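Local structure of putative esterase aq_1494 (Aquifex aeolicus, 2EGR) at residues Q17-F29 / A59-F73. The protein probably hydrolyses fatty acyl-CoA thioesters, as a hotdog-fold enzyme of the 4-hydroxybenzoyl-CoA thioesterase type. Numbering follows the deposited sequence.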
# COMPACT_ATOMS: atom_id res chain seq x y z
N GLN A 17 9.14 -12.12 -0.57
CA GLN A 17 10.29 -12.55 -1.41
C GLN A 17 11.57 -11.83 -1.01
O GLN A 17 12.67 -12.21 -1.46
CB GLN A 17 10.04 -12.37 -2.91
CG GLN A 17 9.21 -13.51 -3.60
CD GLN A 17 9.73 -14.96 -3.31
OE1 GLN A 17 10.92 -15.18 -3.02
NE2 GLN A 17 8.83 -15.94 -3.44
N GLY A 18 11.43 -10.82 -0.17
CA GLY A 18 12.61 -10.03 0.31
C GLY A 18 13.03 -8.94 -0.65
O GLY A 18 14.14 -8.38 -0.53
N ILE A 19 12.15 -8.61 -1.59
CA ILE A 19 12.39 -7.56 -2.58
C ILE A 19 11.31 -6.50 -2.54
O ILE A 19 10.23 -6.73 -2.00
CB ILE A 19 12.48 -8.14 -4.04
CG1 ILE A 19 11.11 -8.70 -4.52
CG2 ILE A 19 13.62 -9.17 -4.11
CD1 ILE A 19 11.13 -9.28 -5.95
N VAL A 20 11.57 -5.38 -3.19
CA VAL A 20 10.50 -4.39 -3.39
C VAL A 20 9.39 -4.94 -4.31
O VAL A 20 9.66 -5.39 -5.43
CB VAL A 20 11.03 -3.07 -3.93
CG1 VAL A 20 9.88 -2.08 -4.21
CG2 VAL A 20 11.98 -2.48 -2.88
N HIS A 21 8.14 -4.89 -3.81
CA HIS A 21 7.04 -5.41 -4.61
C HIS A 21 6.93 -4.65 -5.95
O HIS A 21 7.04 -3.41 -5.98
CB HIS A 21 5.71 -5.32 -3.84
CG HIS A 21 4.58 -5.98 -4.56
ND1 HIS A 21 4.30 -7.34 -4.46
CD2 HIS A 21 3.66 -5.47 -5.41
CE1 HIS A 21 3.26 -7.63 -5.23
NE2 HIS A 21 2.85 -6.51 -5.81
N HIS A 22 6.67 -5.36 -7.05
CA HIS A 22 6.67 -4.70 -8.37
C HIS A 22 5.73 -3.49 -8.50
O HIS A 22 6.00 -2.55 -9.24
CB HIS A 22 6.41 -5.71 -9.52
CG HIS A 22 5.04 -6.35 -9.48
ND1 HIS A 22 4.77 -7.47 -8.73
CD2 HIS A 22 3.90 -6.04 -10.13
CE1 HIS A 22 3.51 -7.82 -8.92
NE2 HIS A 22 2.96 -6.97 -9.76
N SER A 23 4.60 -3.50 -7.76
CA SER A 23 3.64 -2.45 -7.87
C SER A 23 4.18 -1.14 -7.28
O SER A 23 3.68 -0.10 -7.61
CB SER A 23 2.33 -2.83 -7.15
OG SER A 23 2.55 -2.90 -5.74
N ASN A 24 5.15 -1.23 -6.37
CA ASN A 24 5.66 -0.03 -5.69
C ASN A 24 6.56 0.79 -6.62
O ASN A 24 6.76 1.97 -6.38
CB ASN A 24 6.44 -0.40 -4.41
CG ASN A 24 5.52 -0.88 -3.28
OD1 ASN A 24 5.88 -1.72 -2.44
ND2 ASN A 24 4.35 -0.34 -3.25
N TYR A 25 7.10 0.16 -7.65
CA TYR A 25 7.91 0.93 -8.64
C TYR A 25 7.09 2.03 -9.26
O TYR A 25 7.60 3.14 -9.42
CB TYR A 25 8.55 0.01 -9.71
CG TYR A 25 9.68 -0.84 -9.21
CD1 TYR A 25 11.00 -0.57 -9.62
CD2 TYR A 25 9.45 -1.93 -8.34
CE1 TYR A 25 12.06 -1.36 -9.17
CE2 TYR A 25 10.52 -2.76 -7.86
CZ TYR A 25 11.82 -2.45 -8.32
OH TYR A 25 12.89 -3.21 -7.91
N PHE A 26 5.79 1.78 -9.53
CA PHE A 26 4.93 2.83 -10.06
C PHE A 26 4.77 3.98 -9.09
O PHE A 26 4.65 5.12 -9.50
CB PHE A 26 3.60 2.25 -10.53
CG PHE A 26 3.79 1.22 -11.60
CD1 PHE A 26 4.06 1.61 -12.93
CD2 PHE A 26 3.84 -0.14 -11.26
CE1 PHE A 26 4.29 0.63 -13.91
CE2 PHE A 26 4.12 -1.12 -12.23
CZ PHE A 26 4.33 -0.72 -13.56
N ARG A 27 4.77 3.66 -7.79
CA ARG A 27 4.70 4.70 -6.76
C ARG A 27 5.96 5.56 -6.73
O ARG A 27 5.87 6.80 -6.65
CB ARG A 27 4.41 4.07 -5.40
CG ARG A 27 3.04 3.33 -5.43
CD ARG A 27 2.73 2.58 -4.11
NE ARG A 27 1.36 1.99 -4.21
CZ ARG A 27 0.59 1.68 -3.16
NH1 ARG A 27 1.08 1.83 -1.92
NH2 ARG A 27 -0.66 1.19 -3.38
N TYR A 28 7.11 4.89 -6.85
CA TYR A 28 8.39 5.58 -6.96
C TYR A 28 8.40 6.50 -8.18
O TYR A 28 8.84 7.64 -8.06
CB TYR A 28 9.55 4.60 -7.09
CG TYR A 28 9.83 3.67 -5.92
CD1 TYR A 28 9.42 3.97 -4.63
CD2 TYR A 28 10.53 2.50 -6.15
CE1 TYR A 28 9.75 3.10 -3.56
CE2 TYR A 28 10.87 1.63 -5.13
CZ TYR A 28 10.46 1.95 -3.83
OH TYR A 28 10.82 1.09 -2.81
N PHE A 29 7.90 6.03 -9.33
CA PHE A 29 7.81 6.92 -10.52
C PHE A 29 6.93 8.13 -10.28
O PHE A 29 7.22 9.23 -10.76
CB PHE A 29 7.32 6.14 -11.77
CG PHE A 29 8.09 4.90 -12.03
CD1 PHE A 29 9.46 4.80 -11.73
CD2 PHE A 29 7.46 3.78 -12.59
CE1 PHE A 29 10.16 3.64 -11.95
CE2 PHE A 29 8.17 2.62 -12.82
CZ PHE A 29 9.52 2.53 -12.51
N ALA A 59 1.09 2.49 -18.56
CA ALA A 59 2.35 2.37 -17.84
C ALA A 59 2.97 1.00 -18.10
O ALA A 59 2.25 -0.02 -18.21
CB ALA A 59 2.12 2.59 -16.31
N TYR A 60 4.30 0.97 -18.14
CA TYR A 60 5.05 -0.20 -18.44
C TYR A 60 6.29 -0.21 -17.55
O TYR A 60 6.94 0.83 -17.34
CB TYR A 60 5.51 -0.18 -19.92
CG TYR A 60 6.50 -1.27 -20.24
CD1 TYR A 60 6.06 -2.59 -20.44
CD2 TYR A 60 7.86 -1.01 -20.30
CE1 TYR A 60 6.98 -3.61 -20.73
CE2 TYR A 60 8.78 -2.02 -20.59
CZ TYR A 60 8.32 -3.31 -20.82
OH TYR A 60 9.22 -4.32 -21.07
N CYS A 61 6.61 -1.38 -17.00
CA CYS A 61 7.87 -1.55 -16.27
C CYS A 61 8.50 -2.89 -16.59
O CYS A 61 7.81 -3.92 -16.64
CB CYS A 61 7.70 -1.37 -14.74
SG CYS A 61 9.28 -1.14 -13.88
N GLU A 62 9.81 -2.85 -16.84
CA GLU A 62 10.63 -4.03 -16.99
C GLU A 62 11.63 -4.13 -15.85
O GLU A 62 12.35 -3.17 -15.52
CB GLU A 62 11.30 -4.16 -18.38
CG GLU A 62 11.99 -2.95 -18.90
CD GLU A 62 12.44 -3.12 -20.37
OE1 GLU A 62 11.84 -3.97 -21.09
OE2 GLU A 62 13.39 -2.41 -20.79
N TYR A 63 11.66 -5.32 -15.26
CA TYR A 63 12.37 -5.58 -14.02
C TYR A 63 13.59 -6.44 -14.29
O TYR A 63 13.49 -7.61 -14.69
CB TYR A 63 11.43 -6.25 -12.99
CG TYR A 63 10.17 -5.46 -12.68
CD1 TYR A 63 10.11 -4.60 -11.57
CD2 TYR A 63 9.04 -5.57 -13.49
CE1 TYR A 63 8.94 -3.86 -11.29
CE2 TYR A 63 7.88 -4.82 -13.25
CZ TYR A 63 7.84 -3.97 -12.13
OH TYR A 63 6.70 -3.26 -11.87
N LYS A 64 14.76 -5.87 -14.07
CA LYS A 64 16.01 -6.56 -14.40
C LYS A 64 16.71 -7.16 -13.18
O LYS A 64 17.14 -8.30 -13.22
CB LYS A 64 16.96 -5.63 -15.19
CG LYS A 64 16.28 -4.86 -16.31
CD LYS A 64 17.18 -3.71 -16.83
CE LYS A 64 16.53 -3.00 -18.04
NZ LYS A 64 16.50 -3.87 -19.28
N LYS A 65 16.83 -6.39 -12.10
CA LYS A 65 17.41 -6.84 -10.86
C LYS A 65 16.54 -6.30 -9.71
O LYS A 65 15.99 -5.22 -9.82
CB LYS A 65 18.85 -6.31 -10.71
CG LYS A 65 19.86 -6.78 -11.81
CD LYS A 65 20.35 -8.21 -11.54
CE LYS A 65 21.16 -8.80 -12.72
NZ LYS A 65 22.13 -9.86 -12.23
N PRO A 66 16.47 -7.02 -8.59
CA PRO A 66 15.59 -6.55 -7.51
C PRO A 66 16.19 -5.39 -6.71
O PRO A 66 17.39 -5.16 -6.77
CB PRO A 66 15.49 -7.77 -6.60
CG PRO A 66 16.80 -8.44 -6.76
CD PRO A 66 17.11 -8.30 -8.25
N LEU A 67 15.32 -4.70 -5.96
CA LEU A 67 15.73 -3.77 -4.93
C LEU A 67 15.38 -4.40 -3.57
O LEU A 67 14.35 -5.08 -3.45
CB LEU A 67 15.02 -2.43 -5.11
CG LEU A 67 15.44 -1.50 -6.28
CD1 LEU A 67 14.44 -0.37 -6.35
CD2 LEU A 67 16.85 -0.99 -6.06
N PHE A 68 16.26 -4.19 -2.59
CA PHE A 68 16.14 -4.77 -1.27
C PHE A 68 15.87 -3.67 -0.26
O PHE A 68 16.11 -2.50 -0.55
CB PHE A 68 17.46 -5.47 -0.88
CG PHE A 68 17.90 -6.52 -1.86
CD1 PHE A 68 17.07 -7.55 -2.22
CD2 PHE A 68 19.18 -6.46 -2.44
CE1 PHE A 68 17.47 -8.55 -3.17
CE2 PHE A 68 19.60 -7.44 -3.37
CZ PHE A 68 18.75 -8.48 -3.73
N TYR A 69 15.40 -4.05 0.91
CA TYR A 69 15.24 -3.13 2.02
C TYR A 69 16.51 -2.32 2.24
O TYR A 69 17.60 -2.89 2.33
CB TYR A 69 14.88 -3.86 3.35
CG TYR A 69 14.95 -2.94 4.54
CD1 TYR A 69 14.21 -1.74 4.60
CD2 TYR A 69 15.82 -3.22 5.61
CE1 TYR A 69 14.32 -0.87 5.72
CE2 TYR A 69 15.91 -2.38 6.70
CZ TYR A 69 15.16 -1.22 6.76
OH TYR A 69 15.29 -0.41 7.86
N ASP A 70 16.32 -0.99 2.35
CA ASP A 70 17.34 -0.02 2.74
C ASP A 70 18.31 0.27 1.60
O ASP A 70 19.27 1.00 1.85
CB ASP A 70 18.10 -0.45 4.00
CG ASP A 70 18.49 0.73 4.89
OD1 ASP A 70 17.80 1.75 4.87
OD2 ASP A 70 19.48 0.66 5.64
N ASP A 71 18.07 -0.25 0.39
CA ASP A 71 18.88 0.09 -0.80
C ASP A 71 18.65 1.55 -1.16
O ASP A 71 17.53 2.03 -1.12
CB ASP A 71 18.55 -0.74 -2.04
CG ASP A 71 19.18 -2.12 -2.03
OD1 ASP A 71 20.09 -2.37 -1.24
OD2 ASP A 71 18.78 -2.93 -2.89
N VAL A 72 19.73 2.25 -1.50
CA VAL A 72 19.60 3.58 -2.07
C VAL A 72 19.57 3.43 -3.59
O VAL A 72 20.41 2.72 -4.18
CB VAL A 72 20.72 4.54 -1.59
CG1 VAL A 72 20.58 5.95 -2.29
CG2 VAL A 72 20.66 4.69 -0.07
N PHE A 73 18.58 4.04 -4.21
CA PHE A 73 18.40 3.92 -5.64
C PHE A 73 18.05 5.29 -6.21
O PHE A 73 17.76 6.23 -5.47
CB PHE A 73 17.36 2.81 -5.98
CG PHE A 73 15.97 3.15 -5.57
CD1 PHE A 73 15.14 3.86 -6.43
CD2 PHE A 73 15.50 2.79 -4.30
CE1 PHE A 73 13.83 4.20 -6.05
CE2 PHE A 73 14.22 3.15 -3.90
CZ PHE A 73 13.38 3.84 -4.77
O HOH W 1 14.75 -6.71 1.56
O HOH W 2 12.25 -5.33 -6.47
O HOH W 3 13.43 -4.67 -10.36
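Y63 sends the edge of its ring against one face of Y25, a T-shaped pair with planes at 87° and CE1 of Y63 3.6 Å from CD2 of Y25. With CG of Y63 anti to the carbonyl carbon (chi1 -56°), beside its backbone N, the ring passes Y25 and reaches the backbone of H22, where OH of Y63 donates to O of H22 at 2.8 Å from above that carbonyl's plane. The same hydroxyl brushes CE2 of F26, whose CZ rests on CB of C61. SG of C61 meets the F29 ring at its edge, 3.9 Å from CZ.

In the other direction, the Y25 hydroxyl lies beside L67 CG and shares one water with V20 O and L67 N and another with K65 O. V20 N donates to L67 O at 2.8 Å, tying the two loops directly, while CG2 of I19 presses tightly on CB of P66, 3.4 Å away.

The Y28 ring is held between F73 and the backbone: CZ of F73 sits over the centre of one face, the rings inclined at 39°, and N24 O approaches the opposite face, while the phenol OH hydrogen-bonds to E13 OE1. With an alanine in place of Y28, F73 CZ would probably lose the ring face it rests on, and E13 the hydrogen bond from the phenol.

The contact packs the N-terminal part of helix 22-39, the hotdog's central helix, and the loop before it against the end of strand 52-63 and the start of strand 72-82. I19 lies near D15, the predicted active-site residue; beyond A59-E62 the sheet continues antiparallel into a second subunit, whose F26 stacks on its counterpart here.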